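Local coordinates for protein auracyanin-B-2 (Chloroflexus aurantiacus, PDB 1QHQ) that carries electrons through a type 1 blue copper site in a cupredoxin domain, probably as a soluble acceptor for the membrane-bound alternative complex III, at residues A[68-73]-A[126-131]; A[28-33]-A[57-62]. All coordinates share one frame; numbering follows the deposited sequence.

Contact 1 (A[68-73]-A[126-131]); sequences VAAAVN and GHYLAG. With CU (copper (II) ion), chain B; SO4 (sulfate ion), chain E.
Tyr128 meets one flank of the helical segment 68-73 along the whole length of its side chain, touching Asn73, Ala70 and Ala69 in turn. Nearest the backbone, Tyr128 CB lies 3.6 Å from Asn73 OD1, while Asn73 ND2 comes up at the ring edge, close to the ring plane and 3.8 Å from Tyr128 CD2. The amide and ring planes are 58° apart, so the two groups are far from stacked. Further along, Tyr128 CE2 is 4.0 Å from Ala70 CA, and at the far end Ala69 CB sits 3.7 Å from Tyr128 OH. With CG of Tyr128 anti to the backbone N (chi1 171°), the ring extends from its loop to the helix. No direct hydrogen bond joins the segments; water does so instead. One water donates to Asn73 OD1 (2.7 Å) and accepts from Tyr128 N; a second accepts from Leu129 N and, weakly, from Asn73 ND2. The Tyr128 hydroxyl is hydrogen-bonded to OD1 of Asp66, which begins helix 66-77. A leucine in place of Tyr128 would probably leave Asp66 without this partner and open a gap beside Ala69. The loop itself folds as a type I turn from Tyr128 to Gly131, with Gly131 N bonded to Tyr128 O, and its His127 is a copper ligand. Beneath, Ile121 of strand 116-121 touches Ala69, Asn73 and Tyr128, and Val62 of strand 60-62 touches Ala69; the helix thus packs over these two strands, with the loop between strands 116-121 and 133-139 at its side.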
# COMPACT_ATOMS: atom_id res chain seq x y z
N VAL A 68 -13.85 -2.70 2.15
CA VAL A 68 -12.92 -1.98 3.05
C VAL A 68 -11.98 -1.11 2.23
O VAL A 68 -11.72 0.06 2.58
CB VAL A 68 -12.17 -3.02 3.89
CG1 VAL A 68 -10.94 -2.48 4.57
CG2 VAL A 68 -13.15 -3.59 4.95
N ALA A 69 -11.54 -1.61 1.09
CA ALA A 69 -10.63 -0.87 0.22
C ALA A 69 -11.26 0.42 -0.26
O ALA A 69 -10.59 1.44 -0.39
CB ALA A 69 -10.17 -1.72 -0.96
N ALA A 70 -12.55 0.35 -0.61
CA ALA A 70 -13.26 1.55 -1.08
C ALA A 70 -13.35 2.58 0.01
O ALA A 70 -13.12 3.77 -0.23
CB ALA A 70 -14.65 1.15 -1.57
N ALA A 71 -13.57 2.14 1.26
CA ALA A 71 -13.61 3.02 2.40
C ALA A 71 -12.27 3.71 2.63
O ALA A 71 -12.22 4.93 2.78
CB ALA A 71 -14.07 2.33 3.67
N VAL A 72 -11.19 2.92 2.65
CA VAL A 72 -9.86 3.51 2.82
C VAL A 72 -9.54 4.43 1.63
O VAL A 72 -9.04 5.53 1.85
CB VAL A 72 -8.74 2.47 2.99
CG1 VAL A 72 -7.38 3.13 3.08
CG2 VAL A 72 -9.00 1.58 4.20
N ASN A 73 -9.88 4.01 0.43
CA ASN A 73 -9.63 4.82 -0.76
C ASN A 73 -10.38 6.14 -0.70
O ASN A 73 -9.85 7.20 -1.08
CB ASN A 73 -9.94 4.05 -2.03
CG ASN A 73 -9.51 4.84 -3.27
OD1 ASN A 73 -8.32 5.04 -3.48
ND2 ASN A 73 -10.49 5.25 -4.06
N GLY A 126 -8.43 7.93 -8.44
CA GLY A 126 -8.68 7.17 -9.63
C GLY A 126 -7.99 5.87 -9.82
O GLY A 126 -8.41 5.01 -10.62
N HIS A 127 -6.81 5.64 -9.19
CA HIS A 127 -6.04 4.45 -9.47
C HIS A 127 -6.70 3.17 -8.98
O HIS A 127 -6.69 2.18 -9.71
CB HIS A 127 -4.63 4.63 -8.83
CG HIS A 127 -3.84 5.66 -9.59
ND1 HIS A 127 -2.45 5.74 -9.44
CD2 HIS A 127 -4.16 6.60 -10.49
CE1 HIS A 127 -1.98 6.70 -10.26
NE2 HIS A 127 -2.99 7.19 -10.89
N TYR A 128 -7.29 3.23 -7.79
CA TYR A 128 -7.99 2.03 -7.26
C TYR A 128 -9.17 1.64 -8.14
O TYR A 128 -9.21 0.52 -8.66
CB TYR A 128 -8.42 2.31 -5.82
CG TYR A 128 -9.34 1.22 -5.27
CD1 TYR A 128 -8.96 -0.10 -5.32
CD2 TYR A 128 -10.63 1.55 -4.87
CE1 TYR A 128 -9.84 -1.11 -4.94
CE2 TYR A 128 -11.52 0.55 -4.49
CZ TYR A 128 -11.09 -0.76 -4.48
OH TYR A 128 -11.99 -1.77 -4.14
N LEU A 129 -9.92 2.66 -8.59
CA LEU A 129 -11.03 2.35 -9.53
C LEU A 129 -10.52 1.92 -10.87
O LEU A 129 -11.16 1.06 -11.54
CB LEU A 129 -11.94 3.57 -9.69
CG LEU A 129 -12.70 4.03 -8.45
CD1 LEU A 129 -13.51 5.29 -8.78
CD2 LEU A 129 -13.60 2.93 -7.93
N ALA A 130 -9.33 2.33 -11.29
CA ALA A 130 -8.75 1.89 -12.52
C ALA A 130 -8.17 0.50 -12.48
O ALA A 130 -7.66 -0.00 -13.48
CB ALA A 130 -7.76 2.89 -13.10
N GLY A 131 -8.17 -0.13 -11.28
CA GLY A 131 -7.70 -1.48 -11.12
C GLY A 131 -6.34 -1.62 -10.40
O GLY A 131 -5.77 -2.73 -10.48
CU CU B . -1.23 4.67 -8.22
S SO4 E . -14.78 -6.60 2.73
O1 SO4 E . -14.30 -5.31 2.15
O2 SO4 E . -15.98 -6.35 3.61
O3 SO4 E . -13.70 -7.20 3.61
O4 SO4 E . -15.13 -7.56 1.64
O HOH W 1 -9.86 5.21 -7.48
O HOH W 2 -7.64 5.63 -5.98

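Contact 2 (A[28-33]-A[57-62]); sequences LAFAQT and HNWVLV. With CU (copper (II) ion), chain B.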
# COMPACT_ATOMS: atom_id res chain seq x y z
N LEU A 28 -1.66 2.09 -14.87
CA LEU A 28 -2.04 2.34 -13.50
C LEU A 28 -2.28 1.02 -12.76
O LEU A 28 -3.37 0.55 -12.53
CB LEU A 28 -3.28 3.24 -13.44
CG LEU A 28 -3.14 4.54 -14.27
CD1 LEU A 28 -4.42 5.35 -14.12
CD2 LEU A 28 -1.95 5.35 -13.81
N ALA A 29 -1.13 0.37 -12.45
CA ALA A 29 -1.20 -0.96 -11.83
C ALA A 29 0.13 -1.21 -11.09
O ALA A 29 1.14 -0.61 -11.42
CB ALA A 29 -1.34 -2.02 -12.90
N PHE A 30 0.05 -2.16 -10.16
CA PHE A 30 1.31 -2.67 -9.60
C PHE A 30 1.84 -3.71 -10.58
O PHE A 30 1.06 -4.46 -11.18
CB PHE A 30 1.00 -3.35 -8.25
CG PHE A 30 0.56 -2.41 -7.19
CD1 PHE A 30 1.45 -1.51 -6.60
CD2 PHE A 30 -0.77 -2.36 -6.78
CE1 PHE A 30 1.02 -0.61 -5.66
CE2 PHE A 30 -1.21 -1.45 -5.84
CZ PHE A 30 -0.30 -0.57 -5.24
N ALA A 31 3.17 -3.90 -10.60
CA ALA A 31 3.74 -4.98 -11.40
C ALA A 31 3.42 -6.33 -10.78
O ALA A 31 3.22 -7.32 -11.46
CB ALA A 31 5.24 -4.79 -11.58
N GLN A 32 3.34 -6.34 -9.44
CA GLN A 32 2.96 -7.55 -8.70
C GLN A 32 1.49 -7.43 -8.28
O GLN A 32 1.18 -6.59 -7.43
CB GLN A 32 3.81 -7.60 -7.38
CG GLN A 32 5.28 -7.84 -7.61
CD GLN A 32 6.06 -6.62 -8.04
OE1 GLN A 32 5.63 -5.49 -7.87
NE2 GLN A 32 7.22 -6.83 -8.64
N THR A 33 0.65 -8.33 -8.76
CA THR A 33 -0.77 -8.27 -8.37
C THR A 33 -1.11 -9.31 -7.31
O THR A 33 -2.22 -9.35 -6.81
CB THR A 33 -1.69 -8.49 -9.59
OG1 THR A 33 -1.38 -9.75 -10.17
CG2 THR A 33 -1.44 -7.37 -10.61
N HIS A 57 2.19 7.28 -7.12
CA HIS A 57 1.60 6.03 -6.65
C HIS A 57 2.04 5.75 -5.19
O HIS A 57 3.09 6.17 -4.76
CB HIS A 57 2.13 4.84 -7.43
CG HIS A 57 1.79 4.70 -8.88
ND1 HIS A 57 0.47 4.61 -9.31
CD2 HIS A 57 2.56 4.45 -9.94
CE1 HIS A 57 0.47 4.38 -10.61
NE2 HIS A 57 1.73 4.29 -11.04
N ASN A 58 1.15 5.01 -4.52
CA ASN A 58 1.54 4.54 -3.16
C ASN A 58 1.10 3.07 -3.10
O ASN A 58 0.63 2.48 -4.02
CB ASN A 58 1.01 5.34 -2.05
CG ASN A 58 -0.47 5.28 -1.79
OD1 ASN A 58 -1.18 4.70 -2.64
ND2 ASN A 58 -0.96 5.83 -0.70
N TRP A 59 1.48 2.44 -1.97
CA TRP A 59 1.08 1.05 -1.68
C TRP A 59 0.37 1.07 -0.34
O TRP A 59 0.93 1.57 0.68
CB TRP A 59 2.28 0.14 -1.66
CG TRP A 59 1.97 -1.31 -1.38
CD1 TRP A 59 1.73 -2.25 -2.33
CD2 TRP A 59 1.91 -1.97 -0.11
NE1 TRP A 59 1.51 -3.50 -1.72
CE2 TRP A 59 1.59 -3.30 -0.36
CE3 TRP A 59 2.09 -1.52 1.20
CZ2 TRP A 59 1.51 -4.26 0.67
CZ3 TRP A 59 1.97 -2.47 2.24
CH2 TRP A 59 1.65 -3.79 1.96
N VAL A 60 -0.86 0.59 -0.32
CA VAL A 60 -1.72 0.64 0.85
C VAL A 60 -2.35 -0.73 1.12
O VAL A 60 -3.07 -1.25 0.32
CB VAL A 60 -2.88 1.65 0.73
CG1 VAL A 60 -3.68 1.71 2.05
CG2 VAL A 60 -2.32 3.03 0.42
N LEU A 61 -2.00 -1.30 2.30
CA LEU A 61 -2.60 -2.62 2.65
C LEU A 61 -3.82 -2.39 3.53
O LEU A 61 -3.73 -1.69 4.52
CB LEU A 61 -1.52 -3.41 3.43
CG LEU A 61 -2.08 -4.77 3.94
CD1 LEU A 61 -2.37 -5.66 2.73
CD2 LEU A 61 -1.04 -5.46 4.83
N VAL A 62 -4.96 -2.95 3.13
CA VAL A 62 -6.18 -2.74 3.89
C VAL A 62 -6.63 -4.04 4.57
O VAL A 62 -6.30 -5.12 4.13
CB VAL A 62 -7.31 -2.13 3.07
CG1 VAL A 62 -6.81 -0.89 2.31
CG2 VAL A 62 -7.94 -3.12 2.14
CU CU B . -1.23 4.67 -8.22
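Phe30 reaches from the loop 28-33 to the backbone of Asn58 and the indole of Trp59. Its CB leaves the chain without pointing at segment 57-62, but CG stands anti to Phe30's own carbonyl carbon (chi1 -68°) and the ring then leads inward. Contact is made by the outer ring atoms. CE1 comes 3.8 Å from Trp59 CD1, and CZ lies 3.4 Å from Asn58 O, which sits at the ring edge near its plane. That carbonyl oxygen is buried with no hydrogen-bond partner in the model, so the slightly positive C-H edge of Phe30 probably gives it some electrostatic compensation. Against Trp59 the geometry is an offset edge-to-face pair, the indole edge turned to the phenyl face: the centroids of the Phe30 ring and the five-membered ring of Trp59 are 5.4 Å apart and the planes meet at 73°. Tyr120 extends the aromatic group, meeting both rings. At the other end of the contact, Leu28 CD2 approaches His57 CE1 at 4.1 Å, the two side chains crossing at about a right angle, while His57 ND1 binds copper at 2.0 Å. Asn58 turns its amide elsewhere, accepting a hydrogen bond through OD1 from Thr123 N, next to the ligand Cys122. His57 is the copper ligand remote in sequence from Cys122, His127 and Met132, which cluster near the chain's end, the spacing known from cupredoxins such as plastocyanin and azurin.

The copper ion joins the two contacts: contact 1 supplies His127 and contact 2 His57, with Cys122 and Met132 completing the site. As ligands of the same metal, His127 ND1 and His57 ND1 lie 3.1 Å apart. Leu28 of contact 2 bridges the contacts again, since it also touches the other histidine ligand, its CD2 3.6 Å from His127 NE2. Away from the metal, helix and strand meet directly, with Val72 CG2 3.8 Å from Val62 CG1 and Val68 CG1 3.9 Å from Val62 CG2. The contact centres are about 10 Å apart. Strand 60-62 is followed in the chain by helix 66-77, so a short connection leads from the His57 segment to the helix packed against Tyr128.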